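MexT protein (Pseudomonas aeruginosa, PDB 6L33) activates transcription of the MexEF-OprN efflux pump as a LysR-type regulator that probably binds DNA, represented here by its regulatory domain. Local coordinates at residues R28-E33 with E195-S200; L47-L52 with D66-N71. All coordinates share one frame; numbering follows the deposited sequence.

In the fold
Both contacts belong to one of the two alpha/beta lobes of the LysR regulatory domain, the lobe built on the five-stranded sheet that includes strands 9-14, 38-43 and 60-62. Contact 1 pairs helix 18-33, early in the chain, with helix 193-203 near its end, so a single lobe gathers both ends of the domain. Contact 2 lies within the length of chain that contact 1 closes, joining helix 49-55 to the loop that leads into strand 72-78. Their centres are 24 Å apart and their nearest atoms about 10 Å, without touching. Contact 1 packs helix against helix beside strands 9-14 and 60-62, while contact 2 brings a helix and a loop together over strand 181-186.

Contact 1: R28-E33 with E195-S200; sequences RRLRAE and ERWLRS
Two helices come together here on the sheet of their lobe, with the CA atoms of Leu-30 and Leu-198 closest at 8.6 Å, and Leu-30 and Glu-33 of helix 18-33 meet the ring of Trp-197 in helix 193-203. With CG set opposite the backbone N (chi1 175°), the indole ends close to helix 18-33, though its first bond does not point there. Leu-30 meets the six-membered ring obliquely, its CD1 lying a tight 3.2 Å from Trp-197 CH2. A branched aliphatic residue suits this buried place, where Ile-37 also packs against it, while Trp-197 and Leu-198 rest on Phe-10 of strand 9-14. Glu-33, one turn further along, works at the ring's edge: its CG lies in the indole plane, 3.8 Å from Trp-197 CZ2. Beyond it the carboxylate stands almost upright to the ring, at 86°, and Trp-197 NE1 gives a hydrogen bond to Glu-33 OE2 of 3.1 Å. That bond is bent, 137° at the hydrogen; the acceptor sits nearly in the ring plane, but the donor approaches from well above the carboxylate plane. Tryptophan thus contributes apolar surface to a buried contact while the one polar atom of its side chain, NE1, finds an acceptor in Glu-33, and this bond probably helps fix the rotation of the indole.

Contact 2: L47-L52 with D66-N71; sequences LLMPNL and DELPAN
Pro-50 sets the CA-CB edge of its ring against the CD-CG edge of Pro-69, the closest atoms being Pro-50 CB and Pro-69 CD at 3.7 Å. The pair belongs to the first alpha/beta lobe of a type II periplasmic-binding-protein fold, the architecture of LysR regulatory domains, and joins the beginning of helix 49-55 to the irregular connection between strands 60-62 and 72-78. Proline fits the early part of a helix, where a missing backbone N-H costs no helical bond, and it fits equally well in the extended backbone of residues 67 to 69. The two backbones approach closely, with 5.4 Å between the CA atoms of Pro-50 and Leu-68, yet no hydrogen bond joins the segments; the contact across them is made by apolar packing. Pro-69 also reaches the helix backbone itself, its CD lying 3.8 Å from Pro-50 CA. Deeper in, Met-49, modelled as selenomethionine, meets Leu-68. The first bond of Met-49 points toward the loop, and chi1 of -168° places its CG 3.7 Å from Leu-68 CD2. The two chains pass at a slant, and both touch Ala-184 of strand 181-186, whose small side chain probably helps both to lie close to the sheet. Hydrogen bonds outside the contact hold both partners: Asn-45 OD1 accepts the backbone N-H groups of Leu-47 and Leu-48, whereas the loop is held through Asp-66 O to Arg-74 and through the Asn-71 backbone to Gly-187. At the more exposed margin, Pro-50 CD comes only loosely to the carbonyl of the loop, 4.1 Å from Glu-67 O.

Contact 1: R28-E33 with E195-S200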
loop_
_atom_site.group_PDB
_atom_site.type_symbol
_atom_site.label_atom_id
_atom_site.label_comp_id
_atom_site.label_asym_id
_atom_site.label_seq_id
_atom_site.Cartn_x
_atom_site.Cartn_y
_atom_site.Cartn_z
ATOM N N ARG B 28 7.025 -9.277 17.406
ATOM C CA ARG B 28 7.272 -10.327 18.388
ATOM C C ARG B 28 7.984 -9.791 19.624
ATOM O O ARG B 28 7.717 -10.255 20.739
ATOM C CB ARG B 28 8.080 -11.456 17.750
ATOM C CG ARG B 28 7.334 -12.202 16.656
ATOM C CD ARG B 28 8.148 -13.371 16.125
ATOM N NE ARG B 28 9.081 -12.964 15.079
ATOM C CZ ARG B 28 8.922 -13.239 13.788
ATOM N NH1 ARG B 28 7.863 -13.924 13.380
ATOM N NH2 ARG B 28 9.822 -12.829 12.904
ATOM N N ARG B 29 8.878 -8.813 19.455
ATOM C CA ARG B 29 9.616 -8.285 20.598
ATOM C C ARG B 29 8.707 -7.475 21.517
ATOM O O ARG B 29 8.687 -7.697 22.735
ATOM C CB ARG B 29 10.800 -7.441 20.121
ATOM C CG ARG B 29 11.806 -7.083 21.219
ATOM C CD ARG B 29 11.927 -8.195 22.257
ATOM N NE ARG B 29 13.285 -8.356 22.771
ATOM C CZ ARG B 29 13.790 -7.660 23.785
ATOM N NH1 ARG B 29 13.053 -6.744 24.396
ATOM N NH2 ARG B 29 15.034 -7.878 24.187
ATOM N N LEU B 30 7.949 -6.527 20.955
ATOM C CA LEU B 30 7.064 -5.713 21.785
ATOM C C LEU B 30 6.018 -6.573 22.482
ATOM O O LEU B 30 5.662 -6.318 23.637
ATOM C CB LEU B 30 6.384 -4.630 20.947
ATOM C CG LEU B 30 7.217 -3.485 20.359
ATOM C CD1 LEU B 30 8.302 -3.040 21.302
ATOM C CD2 LEU B 30 7.821 -3.874 19.053
ATOM N N ARG B 31 5.519 -7.600 21.792
ATOM C CA ARG B 31 4.533 -8.493 22.391
ATOM C C ARG B 31 5.112 -9.232 23.590
ATOM O O ARG B 31 4.465 -9.331 24.641
ATOM C CB ARG B 31 4.036 -9.482 21.338
ATOM C CG ARG B 31 2.851 -10.331 21.757
ATOM C CD ARG B 31 2.349 -11.130 20.567
ATOM N NE ARG B 31 2.279 -10.297 19.370
ATOM C CZ ARG B 31 2.619 -10.705 18.152
ATOM N NH1 ARG B 31 3.059 -11.942 17.963
ATOM N NH2 ARG B 31 2.523 -9.875 17.122
ATOM N N ALA B 32 6.338 -9.745 23.457
ATOM C CA ALA B 32 6.916 -10.579 24.506
ATOM C C ALA B 32 7.243 -9.770 25.755
ATOM O O ALA B 32 7.111 -10.274 26.877
ATOM C CB ALA B 32 8.166 -11.286 23.980
ATOM N N GLU B 33 7.671 -8.519 25.593
ATOM C CA GLU B 33 8.086 -7.724 26.740
ATOM C C GLU B 33 7.062 -6.682 27.170
ATOM O O GLU B 33 7.098 -6.245 28.325
ATOM C CB GLU B 33 9.430 -7.037 26.456
ATOM C CG GLU B 33 9.362 -5.814 25.560
ATOM C CD GLU B 33 10.671 -5.041 25.545
ATOM O OE1 GLU B 33 11.433 -5.175 24.564
ATOM O OE2 GLU B 33 10.940 -4.306 26.518
ATOM N N GLU B 195 9.135 6.749 24.045
ATOM C CA GLU B 195 9.503 6.860 22.637
ATOM C C GLU B 195 10.945 6.431 22.400
ATOM O O GLU B 195 11.235 5.757 21.405
ATOM C CB GLU B 195 9.272 8.288 22.149
ATOM C CG GLU B 195 7.808 8.682 22.122
ATOM C CD GLU B 195 6.983 7.800 21.206
ATOM O OE1 GLU B 195 5.809 7.533 21.534
ATOM O OE2 GLU B 195 7.513 7.372 20.158
ATOM N N ARG B 196 11.863 6.814 23.294
ATOM C CA ARG B 196 13.222 6.284 23.229
ATOM C C ARG B 196 13.205 4.763 23.233
ATOM O O ARG B 196 13.978 4.117 22.515
ATOM C CB ARG B 196 14.053 6.813 24.403
ATOM C CG ARG B 196 15.263 5.952 24.767
ATOM C CD ARG B 196 14.990 5.027 25.957
ATOM N NE ARG B 196 16.006 3.983 26.072
ATOM C CZ ARG B 196 15.871 2.881 26.803
ATOM N NH1 ARG B 196 14.757 2.668 27.490
ATOM N NH2 ARG B 196 16.851 1.989 26.846
ATOM N N TRP B 197 12.321 4.178 24.040
ATOM C CA TRP B 197 12.221 2.728 24.124
ATOM C C TRP B 197 11.744 2.131 22.805
ATOM O O TRP B 197 12.314 1.149 22.315
ATOM C CB TRP B 197 11.283 2.349 25.268
ATOM C CG TRP B 197 11.018 0.894 25.380
ATOM C CD1 TRP B 197 11.816 -0.041 25.970
ATOM C CD2 TRP B 197 9.867 0.196 24.898
ATOM N NE1 TRP B 197 11.233 -1.280 25.883
ATOM C CE2 TRP B 197 10.036 -1.162 25.227
ATOM C CE3 TRP B 197 8.712 0.587 24.216
ATOM C CZ2 TRP B 197 9.094 -2.129 24.900
ATOM C CZ3 TRP B 197 7.778 -0.373 23.893
ATOM C CH2 TRP B 197 7.971 -1.713 24.243
ATOM N N LEU B 198 10.700 2.714 22.212
ATOM C CA LEU B 198 10.200 2.210 20.937
ATOM C C LEU B 198 11.260 2.323 19.849
ATOM O O LEU B 198 11.487 1.377 19.086
ATOM C CB LEU B 198 8.933 2.966 20.534
ATOM C CG LEU B 198 8.409 2.693 19.122
ATOM C CD1 LEU B 198 8.107 1.214 18.938
ATOM C CD2 LEU B 198 7.179 3.538 18.838
ATOM N N ARG B 199 11.930 3.477 19.770
ATOM C CA ARG B 199 12.943 3.677 18.739
ATOM C C ARG B 199 14.117 2.724 18.921
ATOM O O ARG B 199 14.640 2.180 17.941
ATOM C CB ARG B 199 13.419 5.130 18.745
ATOM C CG ARG B 199 12.317 6.134 18.444
ATOM C CD ARG B 199 12.884 7.489 18.068
ATOM N NE ARG B 199 13.795 8.004 19.085
ATOM C CZ ARG B 199 13.432 8.814 20.074
ATOM N NH1 ARG B 199 12.169 9.205 20.187
ATOM N NH2 ARG B 199 14.333 9.234 20.953
ATOM N N SER B 200 14.546 2.506 20.168
ATOM C CA SER B 200 15.609 1.535 20.404
ATOM C C SER B 200 15.162 0.127 20.031
ATOM O O SER B 200 15.989 -0.701 19.633
ATOM C CB SER B 200 16.068 1.587 21.863
ATOM O OG SER B 200 15.043 1.170 22.748
#

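Contact 2: L47-L52 with D66-N71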
loop_
_atom_site.group_PDB
_atom_site.type_symbol
_atom_site.label_atom_id
_atom_site.label_comp_id
_atom_site.label_asym_id
_atom_site.label_seq_id
_atom_site.Cartn_x
_atom_site.Cartn_y
_atom_site.Cartn_z
ATOM N N LEU B 47 7.306 12.014 0.641
ATOM C CA LEU B 47 6.434 13.179 0.534
ATOM C C LEU B 47 5.534 13.342 1.754
ATOM O O LEU B 47 5.359 14.461 2.247
ATOM C CB LEU B 47 5.571 13.091 -0.730
ATOM C CG LEU B 47 6.262 13.302 -2.078
ATOM C CD1 LEU B 47 5.234 13.319 -3.202
ATOM C CD2 LEU B 47 7.082 14.582 -2.077
ATOM N N LEU B 48 4.955 12.246 2.249
ATOM C CA LEU B 48 4.071 12.305 3.406
ATOM C C LEU B 48 4.825 12.422 4.723
ATOM O O LEU B 48 4.214 12.767 5.741
ATOM C CB LEU B 48 3.182 11.061 3.460
ATOM C CG LEU B 48 2.060 10.898 2.437
ATOM C CD1 LEU B 48 1.241 9.660 2.764
ATOM C CD2 LEU B 48 1.176 12.134 2.400
HETATM N N MSE B 49 6.125 12.144 4.725
HETATM C CA MSE B 49 6.891 12.028 5.963
HETATM C C MSE B 49 6.872 13.290 6.847
HETATM O O MSE B 49 6.603 13.184 8.044
HETATM C CB MSE B 49 8.333 11.619 5.642
HETATM C CG MSE B 49 9.129 11.195 6.847
HETATM SE SE MSE B 49 8.322 9.680 7.766
HETATM C CE MSE B 49 9.396 9.780 9.385
ATOM N N PRO B 50 7.146 14.478 6.288
ATOM C CA PRO B 50 7.023 15.687 7.122
ATOM C C PRO B 50 5.604 15.935 7.603
ATOM O O PRO B 50 5.420 16.418 8.727
ATOM C CB PRO B 50 7.521 16.813 6.203
ATOM C CG PRO B 50 7.476 16.262 4.837
ATOM C CD PRO B 50 7.695 14.796 4.957
ATOM N N ASN B 51 4.596 15.607 6.788
ATOM C CA ASN B 51 3.208 15.761 7.212
ATOM C C ASN B 51 2.880 14.851 8.387
ATOM O O ASN B 51 2.217 15.271 9.343
ATOM C CB ASN B 51 2.259 15.464 6.048
ATOM C CG ASN B 51 2.580 16.269 4.806
ATOM O OD1 ASN B 51 3.647 16.118 4.210
ATOM N ND2 ASN B 51 1.643 17.117 4.397
ATOM N N LEU B 52 3.319 13.590 8.324
ATOM C CA LEU B 52 3.001 12.639 9.385
ATOM C C LEU B 52 3.623 13.056 10.712
ATOM O O LEU B 52 3.008 12.895 11.773
ATOM C CB LEU B 52 3.472 11.238 8.994
ATOM C CG LEU B 52 2.756 10.566 7.820
ATOM C CD1 LEU B 52 3.480 9.295 7.412
ATOM C CD2 LEU B 52 1.305 10.273 8.169
ATOM N N ASP B 66 13.531 12.684 2.211
ATOM C CA ASP B 66 14.225 13.737 1.493
ATOM C C ASP B 66 14.448 14.867 2.480
ATOM O O ASP B 66 15.501 14.907 3.147
ATOM C CB ASP B 66 13.429 14.139 0.243
ATOM C CG ASP B 66 14.151 15.170 -0.604
ATOM O OD1 ASP B 66 15.318 15.488 -0.298
ATOM O OD2 ASP B 66 13.548 15.661 -1.580
ATOM N N GLU B 67 13.509 15.796 2.639
ATOM C CA GLU B 67 13.606 16.843 3.644
ATOM C C GLU B 67 12.643 16.563 4.791
ATOM O O GLU B 67 11.586 15.952 4.603
ATOM C CB GLU B 67 13.308 18.220 3.044
ATOM C CG GLU B 67 13.968 18.469 1.701
ATOM C CD GLU B 67 15.406 18.931 1.835
ATOM O OE1 GLU B 67 16.074 19.097 0.793
ATOM O OE2 GLU B 67 15.869 19.125 2.980
ATOM N N LEU B 68 13.018 17.021 5.977
ATOM C CA LEU B 68 12.250 16.848 7.198
ATOM C C LEU B 68 12.079 18.196 7.879
ATOM O O LEU B 68 12.873 19.117 7.657
ATOM C CB LEU B 68 12.946 15.864 8.150
ATOM C CG LEU B 68 13.095 14.430 7.638
ATOM C CD1 LEU B 68 14.038 13.645 8.524
ATOM C CD2 LEU B 68 11.741 13.743 7.555
ATOM N N PRO B 69 11.041 18.353 8.703
ATOM C CA PRO B 69 10.870 19.614 9.433
ATOM C C PRO B 69 12.059 19.902 10.337
ATOM O O PRO B 69 12.787 19.003 10.763
ATOM C CB PRO B 69 9.591 19.384 10.247
ATOM C CG PRO B 69 8.849 18.341 9.487
ATOM C CD PRO B 69 9.901 17.442 8.905
ATOM N N ALA B 70 12.253 21.195 10.624
ATOM C CA ALA B 70 13.373 21.607 11.464
ATOM C C ALA B 70 13.280 21.008 12.860
ATOM O O ALA B 70 14.308 20.721 13.483
ATOM C CB ALA B 70 13.436 23.133 11.545
ATOM N N ASN B 71 12.065 20.809 13.362
ATOM C CA ASN B 71 11.830 20.215 14.679
ATOM C C ASN B 71 11.783 18.692 14.600
ATOM O O ASN B 71 10.898 18.046 15.163
ATOM C CB ASN B 71 10.542 20.778 15.269
ATOM C CG ASN B 71 10.409 20.514 16.760
ATOM O OD1 ASN B 71 11.277 19.896 17.376
ATOM N ND2 ASN B 71 9.312 20.983 17.346
#